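Local structure of 3-chlorocatechol 1,2-dioxygenase (Rhodococcus opacus, 2BOY) at residues L122-Y133 / F157-Y167; G183-H191 / G217-K225. The protein probably opens the aromatic ring of chlorocatechols between the two hydroxyl-bearing carbons, as an iron(III)-dependent intradiol dioxygenase. One frame throughout, in Å; residues are numbered along the deposited sequence.

Contact 1 of 2, residues L122-Y133 / F157-Y167; sequences LDMWQADAAGEY and FTLRTIVPAPY. With FE (Fe (III) ion), chain I; BHO (benzhydroxamic acid), chain J.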
loop_
_atom_site.group_PDB
_atom_site.type_symbol
_atom_site.label_atom_id
_atom_site.label_comp_id
_atom_site.label_asym_id
_atom_site.label_seq_id
_atom_site.Cartn_x
_atom_site.Cartn_y
_atom_site.Cartn_z
ATOM N N LEU A 122 2.394 29.427 17.706
ATOM C CA LEU A 122 2.537 28.982 16.308
ATOM C C LEU A 122 3.850 28.239 16.172
ATOM O O LEU A 122 4.890 28.737 16.612
ATOM C CB LEU A 122 2.509 30.159 15.305
ATOM C CG LEU A 122 1.244 31.020 15.188
ATOM C CD1 LEU A 122 1.325 32.180 16.184
ATOM C CD2 LEU A 122 1.051 31.529 13.801
ATOM N N ASP A 123 3.787 27.041 15.597
ATOM C CA ASP A 123 4.943 26.239 15.297
ATOM C C ASP A 123 5.136 26.395 13.797
ATOM O O ASP A 123 4.228 26.075 13.041
ATOM C CB ASP A 123 4.617 24.778 15.604
ATOM C CG ASP A 123 5.700 24.082 16.384
ATOM O OD1 ASP A 123 5.390 23.367 17.340
ATOM O OD2 ASP A 123 6.901 24.162 16.109
ATOM N N MET A 124 6.311 26.817 13.346
ATOM C CA MET A 124 6.518 26.992 11.888
ATOM C C MET A 124 7.733 26.211 11.449
ATOM O O MET A 124 8.699 26.153 12.190
ATOM C CB MET A 124 6.676 28.471 11.560
ATOM C CG MET A 124 6.439 28.850 10.077
ATOM S SD MET A 124 7.869 28.551 8.933
ATOM C CE MET A 124 8.652 30.174 8.864
ATOM N N TRP A 125 7.633 25.506 10.320
ATOM C CA TRP A 125 8.803 24.834 9.757
ATOM C C TRP A 125 8.792 25.015 8.266
ATOM O O TRP A 125 7.732 25.167 7.650
ATOM C CB TRP A 125 8.906 23.336 10.172
ATOM C CG TRP A 125 7.830 22.394 9.671
ATOM C CD1 TRP A 125 7.987 21.407 8.746
ATOM C CD2 TRP A 125 6.462 22.281 10.147
ATOM N NE1 TRP A 125 6.815 20.699 8.589
ATOM C CE2 TRP A 125 5.848 21.230 9.406
ATOM C CE3 TRP A 125 5.689 22.992 11.092
ATOM C CZ2 TRP A 125 4.486 20.859 9.570
ATOM C CZ3 TRP A 125 4.333 22.634 11.265
ATOM C CH2 TRP A 125 3.742 21.579 10.493
ATOM N N GLN A 126 9.982 24.982 7.676
ATOM C CA GLN A 126 10.116 25.233 6.260
ATOM C C GLN A 126 11.443 24.625 5.856
ATOM O O GLN A 126 12.298 24.362 6.707
ATOM C CB GLN A 126 10.130 26.754 5.967
ATOM C CG GLN A 126 11.406 27.475 6.547
ATOM C CD GLN A 126 11.525 28.896 6.082
ATOM O OE1 GLN A 126 11.017 29.813 6.722
ATOM N NE2 GLN A 126 12.236 29.095 4.967
ATOM N N ALA A 127 11.607 24.473 4.551
ATOM C CA ALA A 127 12.860 24.053 3.956
ATOM C C ALA A 127 13.783 25.250 3.805
ATOM O O ALA A 127 13.347 26.390 3.850
ATOM C CB ALA A 127 12.588 23.424 2.582
ATOM N N ASP A 128 15.077 24.978 3.590
ATOM C CA ASP A 128 16.021 26.050 3.387
ATOM C C ASP A 128 16.035 26.453 1.910
ATOM O O ASP A 128 15.213 25.981 1.118
ATOM C CB ASP A 128 17.438 25.643 3.909
ATOM C CG ASP A 128 18.136 24.619 3.017
ATOM O OD1 ASP A 128 17.597 24.171 1.976
ATOM O OD2 ASP A 128 19.256 24.175 3.316
ATOM N N ALA A 129 16.958 27.359 1.540
ATOM C CA ALA A 129 17.013 27.862 0.171
ATOM C C ALA A 129 17.470 26.809 -0.847
ATOM O O ALA A 129 17.372 27.045 -2.069
ATOM C CB ALA A 129 17.932 29.166 0.070
ATOM N N ALA A 130 17.957 25.672 -0.374
ATOM C CA ALA A 130 18.219 24.538 -1.255
ATOM C C ALA A 130 17.092 23.490 -1.260
ATOM O O ALA A 130 17.229 22.431 -1.863
ATOM C CB ALA A 130 19.631 23.884 -0.968
ATOM N N GLY A 131 15.961 23.779 -0.587
ATOM C CA GLY A 131 14.902 22.767 -0.501
ATOM C C GLY A 131 15.108 21.622 0.502
ATOM O O GLY A 131 14.472 20.566 0.376
ATOM N N GLU A 132 15.947 21.819 1.513
ATOM C CA GLU A 132 16.212 20.757 2.491
ATOM C C GLU A 132 15.605 21.100 3.850
ATOM O O GLU A 132 15.652 22.246 4.274
ATOM C CB GLU A 132 17.721 20.586 2.720
ATOM C CG GLU A 132 18.543 20.220 1.459
ATOM C CD GLU A 132 18.155 18.852 0.917
ATOM O OE1 GLU A 132 18.107 17.892 1.706
ATOM O OE2 GLU A 132 17.880 18.728 -0.301
ATOM N N TYR A 133 15.111 20.084 4.548
ATOM C CA TYR A 133 14.628 20.257 5.905
ATOM C C TYR A 133 15.602 19.748 6.952
ATOM O O TYR A 133 16.219 18.711 6.752
ATOM C CB TYR A 133 13.352 19.449 6.075
ATOM C CG TYR A 133 12.102 20.083 5.467
ATOM C CD1 TYR A 133 11.711 19.773 4.163
ATOM C CD2 TYR A 133 11.320 20.980 6.206
ATOM C CE1 TYR A 133 10.537 20.330 3.613
ATOM C CE2 TYR A 133 10.112 21.536 5.646
ATOM C CZ TYR A 133 9.751 21.186 4.372
ATOM O OH TYR A 133 8.630 21.731 3.824
ATOM N N PHE A 157 2.576 39.272 15.098
ATOM C CA PHE A 157 4.002 38.967 15.256
ATOM C C PHE A 157 4.661 39.336 13.933
ATOM O O PHE A 157 3.997 39.447 12.877
ATOM C CB PHE A 157 4.252 37.457 15.574
ATOM C CG PHE A 157 3.784 36.513 14.477
ATOM C CD1 PHE A 157 4.606 36.218 13.388
ATOM C CD2 PHE A 157 2.519 35.950 14.518
ATOM C CE1 PHE A 157 4.179 35.356 12.382
ATOM C CE2 PHE A 157 2.064 35.085 13.507
ATOM C CZ PHE A 157 2.902 34.764 12.449
ATOM N N THR A 158 5.978 39.507 13.999
ATOM C CA THR A 158 6.787 39.749 12.819
ATOM C C THR A 158 7.842 38.689 12.882
ATOM O O THR A 158 8.451 38.486 13.949
ATOM C CB THR A 158 7.449 41.149 12.927
ATOM O OG1 THR A 158 6.436 42.167 12.792
ATOM C CG2 THR A 158 8.384 41.405 11.749
ATOM N N LEU A 159 8.072 38.010 11.760
ATOM C CA LEU A 159 9.023 36.890 11.739
ATOM C C LEU A 159 10.010 37.093 10.597
ATOM O O LEU A 159 9.587 37.339 9.454
ATOM C CB LEU A 159 8.260 35.556 11.591
ATOM C CG LEU A 159 9.095 34.251 11.447
ATOM C CD1 LEU A 159 9.918 34.014 12.694
ATOM C CD2 LEU A 159 8.194 33.054 11.163
ATOM N N ARG A 160 11.312 37.000 10.905
ATOM C CA ARG A 160 12.327 37.053 9.862
ATOM C C ARG A 160 12.811 35.646 9.467
ATOM O O ARG A 160 13.185 34.828 10.311
ATOM C CB ARG A 160 13.530 37.900 10.300
ATOM C CG ARG A 160 14.670 37.899 9.300
ATOM C CD ARG A 160 15.810 38.897 9.595
ATOM N NE ARG A 160 17.114 38.253 9.360
ATOM C CZ ARG A 160 18.083 38.136 10.284
ATOM N NH1 ARG A 160 17.918 38.648 11.500
ATOM N NH2 ARG A 160 19.233 37.519 9.994
ATOM N N THR A 161 12.833 35.386 8.175
ATOM C CA THR A 161 13.321 34.122 7.696
ATOM C C THR A 161 13.888 34.335 6.296
ATOM O O THR A 161 14.276 35.463 5.949
ATOM C CB THR A 161 12.192 33.068 7.808
ATOM O OG1 THR A 161 12.678 31.811 7.419
ATOM C CG2 THR A 161 10.992 33.371 6.880
ATOM N N ILE A 162 14.017 33.258 5.540
ATOM C CA ILE A 162 14.475 33.310 4.166
ATOM C C ILE A 162 13.376 32.663 3.338
ATOM O O ILE A 162 12.625 31.859 3.877
ATOM C CB ILE A 162 15.869 32.610 4.104
ATOM C CG1 ILE A 162 16.949 33.695 4.286
ATOM C CG2 ILE A 162 16.080 31.824 2.835
ATOM C CD1 ILE A 162 18.229 33.198 4.951
ATOM N N VAL A 163 13.204 33.073 2.082
ATOM C CA VAL A 163 12.221 32.414 1.199
ATOM C C VAL A 163 12.650 30.980 0.939
ATOM O O VAL A 163 13.755 30.759 0.420
ATOM C CB VAL A 163 12.023 33.188 -0.139
ATOM C CG1 VAL A 163 10.943 32.533 -0.990
ATOM C CG2 VAL A 163 11.642 34.647 0.142
ATOM N N PRO A 164 11.805 29.982 1.294
ATOM C CA PRO A 164 12.177 28.590 1.063
ATOM C C PRO A 164 12.184 28.313 -0.439
ATOM O O PRO A 164 11.443 28.951 -1.178
ATOM C CB PRO A 164 11.027 27.766 1.739
ATOM C CG PRO A 164 9.805 28.713 1.677
ATOM C CD PRO A 164 10.428 30.131 1.831
ATOM N N ALA A 165 13.021 27.380 -0.869
ATOM C CA ALA A 165 12.954 26.840 -2.224
ATOM C C ALA A 165 11.838 25.804 -2.336
ATOM O O ALA A 165 11.508 25.151 -1.359
ATOM C CB ALA A 165 14.296 26.165 -2.591
ATOM N N PRO A 166 11.320 25.609 -3.543
ATOM C CA PRO A 166 10.530 24.419 -3.837
ATOM C C PRO A 166 11.365 23.165 -3.574
ATOM O O PRO A 166 12.588 23.229 -3.582
ATOM C CB PRO A 166 10.273 24.514 -5.344
ATOM C CG PRO A 166 10.531 25.912 -5.731
ATOM C CD PRO A 166 11.455 26.510 -4.710
ATOM N N TYR A 167 10.657 22.047 -3.355
ATOM C CA TYR A 167 11.152 20.755 -2.842
ATOM C C TYR A 167 10.841 19.673 -3.914
ATOM O O TYR A 167 9.715 19.670 -4.413
ATOM C CB TYR A 167 10.358 20.435 -1.531
ATOM C CG TYR A 167 10.719 19.121 -0.833
ATOM C CD1 TYR A 167 9.907 17.975 -0.945
ATOM C CD2 TYR A 167 11.863 19.029 -0.045
ATOM C CE1 TYR A 167 10.266 16.762 -0.309
ATOM C CE2 TYR A 167 12.214 17.837 0.597
ATOM C CZ TYR A 167 11.428 16.708 0.445
ATOM O OH TYR A 167 11.807 15.536 1.079
HETATM FE FE FE I . 6.974 20.923 3.275
HETATM C C1 BHO J . 5.417 17.533 2.193
HETATM C C2 BHO J . 4.047 17.048 1.928
HETATM C C3 BHO J . 3.885 15.798 1.328
HETATM C C4 BHO J . 5.021 15.053 0.977
HETATM C C5 BHO J . 6.300 15.524 1.223
HETATM C C6 BHO J . 6.510 16.768 1.819
HETATM C C BHO J . 5.587 18.872 2.838
HETATM O O1 BHO J . 4.724 19.667 2.653
HETATM N N BHO J . 6.621 19.270 3.550
HETATM O O2 BHO J . 7.133 18.616 4.473
#
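Q126, just beyond strand 122-125 of the intradiol dioxygenase beta fold, meets T161 of strand 157-162. The two strands run nearly parallel (13°) but, with axes 11.0 Å apart, are too distant to pair through their backbones, and side chains bridge the gap. The polar grip is on the buried Q126 amide. T161 OG1 donates to Q126 OE1 at 2.7 Å, coming from above the carbonyl plane, while Q126 NE2 gives an almost straight bond (3.0 Å, 178°) to I162 O and another to A127 O, both acceptors lying in the amide plane. Three bonds thus fix the flip of the amide; CG sits between the backbone N and the carbonyl carbon, and the extended chain beyond carries the group across. Apolar contacts lie along the strands: M124, bent at chi2 and chi3, lays CE on L159 CD2 (3.7 Å), and L122 directs its methyls at CE2 of the F157 ring. One backbone bond, A165 N to D128 O, joins the following loops; G131 N also bonds D128 O within its own turn, and D128 OD1 closes an Asx turn with A130 N while also accepting from E132 N. Among the aromatics, the iron ligand Y133 turns an edge toward the face of Y167 (planes at 70°). Y167 OH bonds to Y78, and at the ring's own edge G131 O lies in plane, 3.1 Å from Y167 CD2.

Contact 2 of 2, residues G183-H191 / G217-K225; sequences GWHAWRPAH and GSDVANAVK. With FE (Fe (III) ion), chain I; BHO (benzhydroxamic acid), chain J.
Both carboxylate oxygens of D219 are gripped twice, once by R188 and once by the backbone of their own loop. The arginine comes side-on: R188 NE donates to D219 OD1 at 2.9 Å, and R188 NH2 to D219 OD2 at 2.7 Å, each from the syn side. The two flat groups are 30° apart, so the salt bridge is somewhat twisted rather than coplanar. A221 N closes an Asx turn onto D219 OD1 from above the carboxylate plane; A223 N reaches D219 OD2 from the face opposite R188 NH2. With CG anti to the backbone N (chi1 -179°), D219 lies alongside the arginine and points the same way. Four donors in a buried setting would be expected to favour the ionised carboxylate. This turn, D219-N222, belongs to the loop between strands 204-210 and 229-236 of the intradiol dioxygenase fold, and it backs the arginine of the ligand pocket. Bends at chi2 and chi3 bring R188 NH1 to O1 of benzhydroxamic acid, but the modelled distance is too short for the bond to be taken at face value; Q207 also bonds NH1, and Y209 bonds NH2. A221 CB and A223 CB come obliquely to the guanidinium, and R188 CD lies 3.6 Å from C1 of the ligand. Beyond the salt bridge, V220 N donates to W187 O (2.8 Å, 172°), and a water spans W187 O and S218 O. V220 lies against the backbone of 183-191, CG1 at W187 O and CG2 at H185 O, while P189 CG rests on V224 CG2 at 3.8 Å. H191, whose NE2 binds the iron, is held in rotation by a bond from ND1 to P189 O (2.8 Å), with acceptor and ring in one plane.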
loop_
_atom_site.group_PDB
_atom_site.type_symbol
_atom_site.label_atom_id
_atom_site.label_comp_id
_atom_site.label_asym_id
_atom_site.label_seq_id
_atom_site.Cartn_x
_atom_site.Cartn_y
_atom_site.Cartn_z
ATOM N N GLY A 183 6.273 9.095 -14.884
ATOM C CA GLY A 183 6.456 10.340 -15.611
ATOM C C GLY A 183 5.869 11.592 -14.952
ATOM O O GLY A 183 5.523 12.545 -15.652
ATOM N N TRP A 184 5.730 11.589 -13.625
ATOM C CA TRP A 184 5.090 12.701 -12.911
ATOM C C TRP A 184 6.130 13.578 -12.254
ATOM O O TRP A 184 7.088 13.072 -11.688
ATOM C CB TRP A 184 4.170 12.148 -11.820
ATOM C CG TRP A 184 3.021 11.320 -12.334
ATOM C CD1 TRP A 184 2.494 11.305 -13.598
ATOM C CD2 TRP A 184 2.258 10.401 -11.570
ATOM N NE1 TRP A 184 1.452 10.415 -13.666
ATOM C CE2 TRP A 184 1.281 9.849 -12.427
ATOM C CE3 TRP A 184 2.324 9.953 -10.238
ATOM C CZ2 TRP A 184 0.373 8.874 -12.003
ATOM C CZ3 TRP A 184 1.411 8.971 -9.804
ATOM C CH2 TRP A 184 0.441 8.457 -10.683
ATOM N N HIS A 185 5.970 14.894 -12.339
ATOM C CA HIS A 185 6.842 15.805 -11.617
ATOM C C HIS A 185 6.772 15.501 -10.128
ATOM O O HIS A 185 5.685 15.185 -9.606
ATOM C CB HIS A 185 6.346 17.236 -11.823
ATOM C CG HIS A 185 6.626 17.765 -13.192
ATOM N ND1 HIS A 185 5.633 18.236 -14.037
ATOM C CD2 HIS A 185 7.795 17.903 -13.859
ATOM C CE1 HIS A 185 6.198 18.669 -15.159
ATOM N NE2 HIS A 185 7.502 18.462 -15.078
ATOM N N ALA A 186 7.925 15.608 -9.461
ATOM C CA ALA A 186 8.007 15.304 -8.044
ATOM C C ALA A 186 8.072 16.554 -7.166
ATOM O O ALA A 186 8.550 16.476 -6.041
ATOM C CB ALA A 186 9.236 14.428 -7.806
ATOM N N TRP A 187 7.607 17.704 -7.664
ATOM C CA TRP A 187 7.859 18.987 -6.979
ATOM C C TRP A 187 6.678 19.472 -6.145
ATOM O O TRP A 187 5.548 19.416 -6.605
ATOM C CB TRP A 187 8.096 20.085 -8.000
ATOM C CG TRP A 187 9.406 19.939 -8.701
ATOM C CD1 TRP A 187 9.653 19.270 -9.900
ATOM C CD2 TRP A 187 10.660 20.452 -8.260
ATOM N NE1 TRP A 187 10.989 19.373 -10.225
ATOM C CE2 TRP A 187 11.633 20.095 -9.244
ATOM C CE3 TRP A 187 11.076 21.194 -7.133
ATOM C CZ2 TRP A 187 12.982 20.441 -9.114
ATOM C CZ3 TRP A 187 12.413 21.550 -7.021
ATOM C CH2 TRP A 187 13.353 21.160 -7.999
ATOM N N ARG A 188 6.992 20.019 -4.976
ATOM C CA ARG A 188 6.082 20.908 -4.239
ATOM C C ARG A 188 6.554 22.370 -4.465
ATOM O O ARG A 188 7.763 22.637 -4.412
ATOM C CB ARG A 188 6.182 20.611 -2.732
ATOM C CG ARG A 188 5.827 19.172 -2.357
ATOM C CD ARG A 188 4.998 19.099 -1.048
ATOM N NE ARG A 188 3.788 19.897 -1.246
ATOM C CZ ARG A 188 3.253 20.724 -0.362
ATOM N NH1 ARG A 188 3.806 20.888 0.845
ATOM N NH2 ARG A 188 2.188 21.427 -0.730
ATOM N N PRO A 189 5.618 23.309 -4.624
ATOM C CA PRO A 189 5.978 24.734 -4.695
ATOM C C PRO A 189 6.504 25.130 -3.311
ATOM O O PRO A 189 6.252 24.382 -2.332
ATOM C CB PRO A 189 4.648 25.430 -4.978
ATOM C CG PRO A 189 3.631 24.539 -4.313
ATOM C CD PRO A 189 4.145 23.106 -4.638
ATOM N N ALA A 190 7.217 26.250 -3.216
ATOM C CA ALA A 190 7.808 26.711 -1.929
ATOM C C ALA A 190 6.721 27.023 -0.940
ATOM O O ALA A 190 5.712 27.558 -1.346
ATOM C CB ALA A 190 8.632 27.968 -2.179
ATOM N N HIS A 191 6.928 26.718 0.346
ATOM C CA HIS A 191 5.860 26.913 1.352
ATOM C C HIS A 191 6.403 27.022 2.789
ATOM O O HIS A 191 7.494 26.522 3.099
ATOM C CB HIS A 191 4.846 25.740 1.277
ATOM C CG HIS A 191 5.491 24.404 1.444
ATOM N ND1 HIS A 191 6.051 23.707 0.400
ATOM C CD2 HIS A 191 5.745 23.686 2.561
ATOM C CE1 HIS A 191 6.607 22.598 0.867
ATOM N NE2 HIS A 191 6.415 22.552 2.180
ATOM N N GLY A 217 0.647 25.579 -9.436
ATOM C CA GLY A 217 -0.384 24.927 -10.227
ATOM C C GLY A 217 -0.168 23.443 -10.497
ATOM O O GLY A 217 -0.934 22.852 -11.233
ATOM N N SER A 218 0.869 22.843 -9.923
ATOM C CA SER A 218 1.134 21.437 -10.160
ATOM C C SER A 218 1.877 20.830 -8.961
ATOM O O SER A 218 2.905 20.167 -9.102
ATOM C CB SER A 218 1.920 21.237 -11.473
ATOM O OG SER A 218 2.893 22.246 -11.641
ATOM N N ASP A 219 1.364 21.085 -7.766
ATOM C CA ASP A 219 1.929 20.522 -6.544
ATOM C C ASP A 219 1.802 19.014 -6.631
ATOM O O ASP A 219 0.681 18.484 -6.756
ATOM C CB ASP A 219 1.099 21.039 -5.380
ATOM C CG ASP A 219 1.574 20.563 -4.038
ATOM O OD1 ASP A 219 2.651 19.913 -3.884
ATOM O OD2 ASP A 219 0.870 20.797 -3.031
ATOM N N VAL A 220 2.941 18.311 -6.574
ATOM C CA VAL A 220 2.897 16.825 -6.516
ATOM C C VAL A 220 1.902 16.302 -5.409
ATOM O O VAL A 220 1.244 15.248 -5.558
ATOM C CB VAL A 220 4.319 16.215 -6.297
ATOM C CG1 VAL A 220 4.806 16.563 -4.949
ATOM C CG2 VAL A 220 4.291 14.661 -6.490
ATOM N N ALA A 221 1.807 17.037 -4.312
ATOM C CA ALA A 221 0.944 16.642 -3.190
ATOM C C ALA A 221 -0.503 17.170 -3.273
ATOM O O ALA A 221 -1.317 16.856 -2.409
ATOM C CB ALA A 221 1.596 17.099 -1.859
ATOM N N ASN A 222 -0.805 17.992 -4.276
ATOM C CA ASN A 222 -2.188 18.514 -4.459
ATOM C C ASN A 222 -2.736 19.253 -3.247
ATOM O O ASN A 222 -3.942 19.169 -2.936
ATOM C CB ASN A 222 -3.153 17.393 -4.857
ATOM C CG ASN A 222 -2.988 16.988 -6.280
ATOM O OD1 ASN A 222 -2.604 15.845 -6.582
ATOM N ND2 ASN A 222 -3.260 17.919 -7.192
ATOM N N ALA A 223 -1.855 19.989 -2.572
ATOM C CA ALA A 223 -2.230 20.622 -1.314
ATOM C C ALA A 223 -2.311 22.154 -1.398
ATOM O O ALA A 223 -2.436 22.825 -0.355
ATOM C CB ALA A 223 -1.223 20.206 -0.197
ATOM N N VAL A 224 -2.241 22.723 -2.615
ATOM C CA VAL A 224 -2.335 24.167 -2.733
ATOM C C VAL A 224 -3.829 24.538 -2.732
ATOM O O VAL A 224 -4.643 23.885 -3.377
ATOM C CB VAL A 224 -1.649 24.729 -3.987
ATOM C CG1 VAL A 224 -1.955 26.237 -4.222
ATOM C CG2 VAL A 224 -0.129 24.494 -3.931
ATOM N N LYS A 225 -4.159 25.570 -1.968
ATOM C CA LYS A 225 -5.503 26.177 -2.023
ATOM C C LYS A 225 -5.339 27.695 -2.234
ATOM O O LYS A 225 -4.330 28.308 -1.818
ATOM C CB LYS A 225 -6.321 25.843 -0.747
ATOM C CG LYS A 225 -6.402 24.328 -0.413
ATOM C CD LYS A 225 -7.199 24.126 0.866
ATOM C CE LYS A 225 -7.216 22.670 1.403
ATOM N NZ LYS A 225 -7.960 22.674 2.715
HETATM FE FE FE I . 6.974 20.923 3.275
HETATM C C1 BHO J . 5.417 17.533 2.193
HETATM C C2 BHO J . 4.047 17.048 1.928
HETATM C C3 BHO J . 3.885 15.798 1.328
HETATM C C4 BHO J . 5.021 15.053 0.977
HETATM C C5 BHO J . 6.300 15.524 1.223
HETATM C C6 BHO J . 6.510 16.768 1.819
HETATM C C BHO J . 5.587 18.872 2.838
HETATM O O1 BHO J . 4.724 19.667 2.653
HETATM N N BHO J . 6.621 19.270 3.550
HETATM O O2 BHO J . 7.133 18.616 4.473
HETATM O O HOH W 1 5.015 18.728 -9.222
#

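In the fold
The centres of contact 1 and contact 2 are about 17 Å apart, yet both reach the iron and the bound benzhydroxamic acid. Contact 1 supplies Y133 and contact 2 H191; Y133 OH and H191 NE2 lie 2.9 Å apart as ligands of one metal, and H193 is the third protein ligand. The two are also joined through the backbone: Y167 O and R188 N, 2.8 Å apart, probably form a hydrogen bond where strand 167-168 pairs with strand 187-197. Next to it, P166 CB packs on R188 O. Strand 187-197 also pairs with strand 121-125, so both contacts reach the same sheet.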